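Local coordinates for pyruvate kinase 1 (PDB 4KCT), which catalyses the transfer of phosphate from phosphoenolpyruvate to ADP, giving pyruvate and ATP, and also decarboxylates oxaloacetate, at the interface of chains A and B. Sequence-based numbering; all coordinates share one arbitrary frame. Chains: chain A/B, Pyruvate kinase 1.

All three contacts lie on the two-fold interface between chains A and B of the pyruvate kinase tetramer. Between the centres of their C-alpha atoms, contacts 1 and 2 are about 23 Å apart, contacts 1 and 3 about 19 Å, contacts 2 and 3 about 26 Å. Contacts 1 and 2 share helix 275-289: A:Met280 and B:Leu10 in contact 1 return as B:Met280 and A:Leu10 in contact 2. Contact 3 brings B:Arg311 to the backbone of A:Arg263 and A:Gly264, which line the pyruvate pocket of chain A. Symmetry repeats every contact, so each subunit offers both its helix 275-289 and its N-terminal segment.

Contact 1: the interface of chains A and B. Residues chain A 280-281, 284, 287; chain B 3-4, 7-8, 10.
The carboxamide of B:Asn7 has its edge toward A:Ser284, whose hydroxyl OG lies in the amide plane and accepts a hydrogen bond from ND2 at 3.1 Å, with 156° at the hydrogen. The methyl CE of A:Met280 comes in obliquely from one face of this amide, displaced toward the oxygen end, 3.4 Å from OD1. OD1 also accepts a 2.6 Å hydrogen bond from NE2 of B:Gln3 within its own chain; the donor stands tilted from the carbonyl plane, while OD1 lies near the amide plane of B:Gln3. Gripped at both its nitrogen and its oxygen, the B:Asn7 amide is restrained from flipping. A:Ser284 is itself oriented from within helix 275-289: with OG anti to its own carbonyl carbon (chi1 -68°), the hydroxyl turns back along the helix and donates to the backbone O of A:Met280 at 3.2 Å. It thus gives one hydrogen bond to its own helix and takes one from the partner. Its CB is met from the chain B side, that of the short N-terminal helix 3-8, by CD1 of B:Leu4, CB of B:Asn7 and CG2 of B:Ile8, each at 3.6 Å. A:Met280 bends at its last torsion (chi3 79°), which carries CE over to the B:Gln3 and B:Asn7 amides, while its CB packs on a methyl of B:Leu10. Next to it in the helix, the thiol SG of A:Cys281 makes a weak hydrogen bond to the backbone O of B:Leu10 at 3.7 Å.

Contact 2: the interface of chains A and B. Residues chain A 10-12, 16, 353, 357; chain B 273-274, 276-278, 280.
Helix 275-289 of chain B, with the 3-10 turn 272-274 that leads into it, packs against the N-terminal segment of chain A and the end of its helix 340-356. A:Glu353 and B:Lys274 form the salt bridge: ammonium NZ reaches carboxylate OE1 at 2.7 Å, on the syn lone pair of that oxygen. The lysine runs extended until its last torsion (chi4 -65°), where the bend brings NZ onto the carboxylate; a weak second bond goes to the backbone O of A:Ile12 at 3.4 Å. B:Glu273 comes across A:Glu353 at about a right angle, CG against CG, and a water joins OE1 of A:Glu353 (2.5 Å) to OE2 of B:Glu273 (2.6 Å), two oxygens 4.5 Å apart. Like charges may oppose each other here, which B:Lys274 and the water may offset. Along the helix the contact turns apolar. B:Val277 divides its branches, CG1 toward A:Leu10, CG2 toward A:Ala357 and the A:Glu353 carboxylate. CG2 of A:Ile12 packs against CB of B:Ala278 and CG1 of B:Val277, each at 4.0 Å. B:Met280 bends at chi3 (-43°), setting CE 3.6 Å from CD1 of A:Leu10 and near CB of A:Ala357. The patch joins both the N-terminal segment and the end of helix 340-356 of one subunit to helix 275-289 of the other, and so probably supports the dimer within the tetramer.

Contact 3: the interface of chains A and B. Residues chain A 263-264, 267-268, 297-298; chain B 311.
At the start of helix 263-269, in the barrel domain of pyruvate kinase, the backbone carbonyls of A:Arg263 and A:Gly264 both face B:Arg311, the first residue of helix 311-323 in the partner. A:Arg263 and A:Gly264 also line the pyruvate pocket, whose backbone B:Arg311 may steady from across the interface. Its NE donates to A:Arg263 O at 2.7 Å, standing above that carbonyl plane although the oxygen lies close to the guanidinium plane. The neighbouring NH2 bonds A:Gly264 O at 2.9 Å, almost straight at 176° and on a carbonyl lone pair. The chain of B:Arg311 bends at chi2, runs straight through chi3, and turns at chi4 (-98°), which sets the NE/NH2 edge toward both oxygens; A:Gly267 O lies over one face. Amide oxygen OE1 of A:Gln298 accepts from the backbone N of B:Arg311 at 2.9 Å, tying down the helix start as well as the side chain. The A:Arg263 chain runs antiparallel alongside that of B:Arg311, and CB of B:Arg311 sits 3.6 Å above the A:Arg263 guanidinium plane, toward the rim. The two guanidinium planes are 67° apart. Within chain A, NH2 of A:Arg263 donates to A:Thr297 O at 2.9 Å, which fixes its guanidinium at that edge.

Contact 1: the interface of chains A and B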
loop_
_atom_site.group_PDB
_atom_site.type_symbol
_atom_site.label_atom_id
_atom_site.label_comp_id
_atom_site.label_asym_id
_atom_site.label_seq_id
_atom_site.Cartn_x
_atom_site.Cartn_y
_atom_site.Cartn_z
ATOM N N MET A 280 -5.384 -18.927 -13.222
ATOM C CA MET A 280 -5.076 -17.927 -12.214
ATOM C C MET A 280 -6.339 -17.424 -11.537
ATOM O O MET A 280 -6.362 -17.191 -10.338
ATOM C CB MET A 280 -4.348 -16.744 -12.849
ATOM C CG MET A 280 -2.921 -17.060 -13.266
ATOM S SD MET A 280 -2.293 -15.724 -14.322
ATOM C CE MET A 280 -1.890 -14.520 -13.085
ATOM N N CYS A 281 -7.341 -17.122 -12.345
ATOM C CA CYS A 281 -8.610 -16.606 -11.839
ATOM C C CYS A 281 -9.329 -17.603 -10.901
ATOM O O CYS A 281 -9.661 -17.266 -9.780
ATOM C CB CYS A 281 -9.517 -16.248 -13.007
ATOM S SG CYS A 281 -11.158 -15.727 -12.468
ATOM N N SER A 284 -7.331 -18.241 -7.540
ATOM C CA SER A 284 -7.476 -17.091 -6.634
ATOM C C SER A 284 -8.884 -16.998 -6.057
ATOM O O SER A 284 -9.048 -16.734 -4.875
ATOM C CB SER A 284 -7.084 -15.794 -7.333
ATOM O OG SER A 284 -5.657 -15.820 -7.577
ATOM N N ASN A 287 -9.035 -19.579 -3.315
ATOM C CA ASN A 287 -8.299 -19.058 -2.166
ATOM C C ASN A 287 -9.153 -18.058 -1.369
ATOM O O ASN A 287 -9.131 -18.053 -0.125
ATOM C CB ASN A 287 -7.003 -18.359 -2.595
ATOM C CG ASN A 287 -5.957 -19.311 -3.198
ATOM O OD1 ASN A 287 -4.986 -18.844 -3.783
ATOM N ND2 ASN A 287 -6.169 -20.626 -3.094
ATOM N N GLN B 3 -2.134 -8.895 -6.116
ATOM C CA GLN B 3 -2.168 -9.850 -7.218
ATOM C C GLN B 3 -3.400 -10.707 -7.122
ATOM O O GLN B 3 -4.012 -11.035 -8.147
ATOM C CB GLN B 3 -0.923 -10.740 -7.233
ATOM C CG GLN B 3 -0.977 -11.851 -8.277
ATOM C CD GLN B 3 -0.615 -11.352 -9.683
ATOM O OE1 GLN B 3 0.334 -10.594 -9.835
ATOM N NE2 GLN B 3 -1.384 -11.780 -10.721
ATOM N N LEU B 4 -3.781 -11.074 -5.885
ATOM C CA LEU B 4 -4.952 -11.895 -5.674
ATOM C C LEU B 4 -6.195 -11.171 -6.171
ATOM O O LEU B 4 -7.041 -11.763 -6.846
ATOM C CB LEU B 4 -5.110 -12.267 -4.185
ATOM C CG LEU B 4 -6.267 -13.148 -3.767
ATOM C CD1 LEU B 4 -5.956 -14.596 -4.122
ATOM C CD2 LEU B 4 -6.526 -13.021 -2.257
ATOM N N ASN B 7 -6.236 -11.067 -9.929
ATOM C CA ASN B 7 -6.550 -12.374 -10.512
ATOM C C ASN B 7 -8.049 -12.678 -10.529
ATOM O O ASN B 7 -8.538 -13.289 -11.464
ATOM C CB ASN B 7 -5.800 -13.518 -9.805
ATOM C CG ASN B 7 -4.312 -13.520 -10.094
ATOM O OD1 ASN B 7 -3.826 -12.772 -10.944
ATOM N ND2 ASN B 7 -3.581 -14.409 -9.417
ATOM N N ILE B 8 -8.767 -12.335 -9.463
ATOM C CA ILE B 8 -10.142 -12.731 -9.386
ATOM C C ILE B 8 -11.007 -11.906 -10.361
ATOM O O ILE B 8 -12.142 -12.290 -10.662
ATOM C CB ILE B 8 -10.735 -12.678 -7.932
ATOM C CG1 ILE B 8 -10.737 -11.253 -7.378
ATOM C CG2 ILE B 8 -9.994 -13.639 -7.000
ATOM C CD1 ILE B 8 -11.473 -11.143 -6.029
ATOM N N LEU B 10 -9.901 -11.368 -13.505
ATOM C CA LEU B 10 -9.504 -11.772 -14.884
ATOM C C LEU B 10 -10.672 -12.438 -15.643
ATOM O O LEU B 10 -11.484 -13.156 -15.043
ATOM C CB LEU B 10 -8.332 -12.739 -14.853
ATOM C CG LEU B 10 -6.989 -12.180 -14.359
ATOM C CD1 LEU B 10 -6.015 -13.336 -14.131
ATOM C CD2 LEU B 10 -6.410 -11.189 -15.351
#

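Contact 2: the interface of chains A and B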
loop_
_atom_site.group_PDB
_atom_site.type_symbol
_atom_site.label_atom_id
_atom_site.label_comp_id
_atom_site.label_asym_id
_atom_site.label_seq_id
_atom_site.Cartn_x
_atom_site.Cartn_y
_atom_site.Cartn_z
ATOM N N LEU A 10 15.807 -13.488 -3.592
ATOM C CA LEU A 10 15.764 -14.968 -3.493
ATOM C C LEU A 10 17.177 -15.536 -3.587
ATOM O O LEU A 10 18.002 -14.980 -4.282
ATOM C CB LEU A 10 14.927 -15.552 -4.616
ATOM C CG LEU A 10 13.429 -15.273 -4.583
ATOM C CD1 LEU A 10 12.815 -15.648 -5.934
ATOM C CD2 LEU A 10 12.787 -16.052 -3.444
ATOM N N SER A 11 17.465 -16.620 -2.860
ATOM C CA SER A 11 18.728 -17.381 -3.089
ATOM C C SER A 11 18.464 -18.866 -3.352
ATOM O O SER A 11 17.783 -19.512 -2.571
ATOM C CB SER A 11 19.677 -17.232 -1.891
ATOM O OG SER A 11 20.858 -18.022 -2.067
ATOM N N ILE A 12 19.042 -19.409 -4.424
ATOM C CA ILE A 12 19.045 -20.874 -4.642
ATOM C C ILE A 12 19.908 -21.625 -3.622
ATOM O O ILE A 12 19.950 -22.853 -3.613
ATOM C CB ILE A 12 19.539 -21.244 -6.069
ATOM C CG1 ILE A 12 21.012 -20.820 -6.272
ATOM C CG2 ILE A 12 18.623 -20.639 -7.129
ATOM C CD1 ILE A 12 21.851 -21.768 -7.132
ATOM N N VAL A 16 15.772 -25.247 1.993
ATOM C CA VAL A 16 14.347 -25.140 1.699
ATOM C C VAL A 16 13.527 -25.564 2.902
ATOM O O VAL A 16 14.073 -26.123 3.868
ATOM C CB VAL A 16 13.961 -25.964 0.440
ATOM C CG1 VAL A 16 14.691 -25.410 -0.773
ATOM C CG2 VAL A 16 14.279 -27.444 0.634
ATOM N N GLU A 353 10.325 -26.199 -3.237
ATOM C CA GLU A 353 11.061 -25.020 -3.699
ATOM C C GLU A 353 10.110 -23.822 -3.876
ATOM O O GLU A 353 10.437 -22.706 -3.480
ATOM C CB GLU A 353 11.790 -25.281 -5.031
ATOM C CG GLU A 353 12.994 -26.179 -4.921
ATOM C CD GLU A 353 14.178 -25.515 -4.241
ATOM O OE1 GLU A 353 15.112 -26.243 -3.863
ATOM O OE2 GLU A 353 14.232 -24.267 -4.205
ATOM N N ALA A 357 10.012 -20.246 -1.832
ATOM C CA ALA A 357 10.131 -18.977 -2.550
ATOM C C ALA A 357 8.926 -18.033 -2.364
ATOM O O ALA A 357 8.922 -16.914 -2.884
ATOM C CB ALA A 357 10.377 -19.231 -4.035
ATOM N N GLU B 273 14.714 -28.484 -9.869
ATOM C CA GLU B 273 13.654 -27.748 -9.172
ATOM C C GLU B 273 14.074 -26.334 -8.719
ATOM O O GLU B 273 13.230 -25.452 -8.598
ATOM C CB GLU B 273 13.086 -28.568 -7.994
ATOM C CG GLU B 273 14.034 -28.686 -6.802
ATOM C CD GLU B 273 14.963 -29.887 -6.908
ATOM O OE1 GLU B 273 15.087 -30.474 -8.018
ATOM O OE2 GLU B 273 15.540 -30.272 -5.868
ATOM N N LYS B 274 15.387 -26.070 -8.662
ATOM C CA LYS B 274 15.871 -24.755 -8.274
ATOM C C LYS B 274 15.865 -23.781 -9.429
ATOM O O LYS B 274 16.087 -22.599 -9.229
ATOM C CB LYS B 274 17.282 -24.829 -7.654
ATOM C CG LYS B 274 17.317 -25.540 -6.301
ATOM C CD LYS B 274 18.650 -25.373 -5.587
ATOM C CE LYS B 274 18.596 -26.021 -4.211
ATOM N NZ LYS B 274 17.619 -25.309 -3.337
ATOM N N CYS B 276 13.482 -22.730 -11.244
ATOM C CA CYS B 276 12.350 -21.800 -11.131
ATOM C C CYS B 276 12.696 -20.597 -10.254
ATOM O O CYS B 276 12.374 -19.464 -10.590
ATOM C CB CYS B 276 11.052 -22.516 -10.645
ATOM S SG CYS B 276 11.048 -23.234 -8.965
ATOM N N VAL B 277 13.421 -20.852 -9.161
ATOM C CA VAL B 277 13.858 -19.781 -8.265
ATOM C C VAL B 277 14.924 -18.895 -8.913
ATOM O O VAL B 277 14.860 -17.680 -8.817
ATOM C CB VAL B 277 14.420 -20.365 -6.955
ATOM C CG1 VAL B 277 14.983 -19.256 -6.079
ATOM C CG2 VAL B 277 13.331 -21.140 -6.228
ATOM N N ALA B 278 15.930 -19.516 -9.544
ATOM C CA ALA B 278 16.918 -18.777 -10.300
ATOM C C ALA B 278 16.276 -17.903 -11.355
ATOM O O ALA B 278 16.670 -16.777 -11.537
ATOM C CB ALA B 278 17.916 -19.731 -10.952
ATOM N N MET B 280 13.204 -16.574 -11.621
ATOM C CA MET B 280 12.456 -15.444 -11.051
ATOM C C MET B 280 13.415 -14.367 -10.579
ATOM O O MET B 280 13.198 -13.183 -10.802
ATOM C CB MET B 280 11.606 -15.904 -9.855
ATOM C CG MET B 280 10.430 -16.770 -10.254
ATOM S SD MET B 280 9.520 -17.455 -8.847
ATOM C CE MET B 280 10.762 -17.995 -7.722
HETATM O O HOH W 1 15.179 -28.725 -3.766
#

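Contact 3: the interface of chains A and B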
loop_
_atom_site.group_PDB
_atom_site.type_symbol
_atom_site.label_atom_id
_atom_site.label_comp_id
_atom_site.label_asym_id
_atom_site.label_seq_id
_atom_site.Cartn_x
_atom_site.Cartn_y
_atom_site.Cartn_z
ATOM N N ARG A 263 -7.315 -29.025 -16.883
ATOM C CA ARG A 263 -6.727 -28.279 -17.994
ATOM C C ARG A 263 -6.755 -29.009 -19.334
ATOM O O ARG A 263 -6.624 -28.377 -20.369
ATOM C CB ARG A 263 -5.306 -27.852 -17.662
ATOM C CG ARG A 263 -5.269 -26.854 -16.514
ATOM C CD ARG A 263 -3.864 -26.339 -16.315
ATOM N NE ARG A 263 -2.877 -27.423 -16.235
ATOM C CZ ARG A 263 -1.581 -27.209 -16.060
ATOM N NH1 ARG A 263 -1.140 -25.966 -15.931
ATOM N NH2 ARG A 263 -0.710 -28.212 -16.167
ATOM N N GLY A 264 -6.898 -30.338 -19.299
ATOM C CA GLY A 264 -6.916 -31.143 -20.527
ATOM C C GLY A 264 -8.113 -30.782 -21.376
ATOM O O GLY A 264 -7.975 -30.180 -22.461
ATOM N N GLY A 267 -8.461 -26.861 -22.179
ATOM C CA GLY A 267 -7.603 -26.312 -23.230
ATOM C C GLY A 267 -7.976 -26.823 -24.629
ATOM O O GLY A 267 -7.388 -26.408 -25.631
ATOM N N VAL A 268 -8.997 -27.674 -24.688
ATOM C CA VAL A 268 -9.664 -28.017 -25.938
ATOM C C VAL A 268 -10.904 -27.142 -26.132
ATOM O O VAL A 268 -11.151 -26.622 -27.229
ATOM C CB VAL A 268 -10.074 -29.513 -25.941
ATOM C CG1 VAL A 268 -11.066 -29.811 -27.062
ATOM C CG2 VAL A 268 -8.837 -30.405 -26.024
ATOM N N THR A 297 -3.297 -32.012 -14.970
ATOM C CA THR A 297 -3.190 -32.440 -16.370
ATOM C C THR A 297 -1.919 -31.951 -17.060
ATOM O O THR A 297 -1.638 -30.741 -17.122
ATOM C CB THR A 297 -4.445 -32.110 -17.200
ATOM O OG1 THR A 297 -5.571 -32.806 -16.643
ATOM C CG2 THR A 297 -4.229 -32.562 -18.669
ATOM N N GLN A 298 -1.089 -32.915 -17.434
ATOM C CA GLN A 298 0.177 -32.670 -18.132
ATOM C C GLN A 298 1.201 -31.849 -17.373
ATOM O O GLN A 298 2.187 -31.381 -17.973
ATOM C CB GLN A 298 -0.060 -32.091 -19.529
ATOM C CG GLN A 298 -0.788 -33.062 -20.475
ATOM C CD GLN A 298 -0.909 -32.495 -21.891
ATOM O OE1 GLN A 298 -1.041 -31.292 -22.067
ATOM N NE2 GLN A 298 -0.648 -33.341 -22.892
ATOM N N ARG B 311 -0.082 -28.615 -21.720
ATOM C CA ARG B 311 -0.578 -27.585 -20.819
ATOM C C ARG B 311 0.580 -26.941 -20.020
ATOM O O ARG B 311 0.560 -25.750 -19.768
ATOM C CB ARG B 311 -1.636 -28.173 -19.862
ATOM C CG ARG B 311 -2.805 -28.859 -20.588
ATOM C CD ARG B 311 -3.551 -27.886 -21.477
ATOM N NE ARG B 311 -4.642 -28.558 -22.176
ATOM C CZ ARG B 311 -4.566 -29.010 -23.428
ATOM N NH1 ARG B 311 -3.476 -28.766 -24.167
ATOM N NH2 ARG B 311 -5.598 -29.646 -23.963
#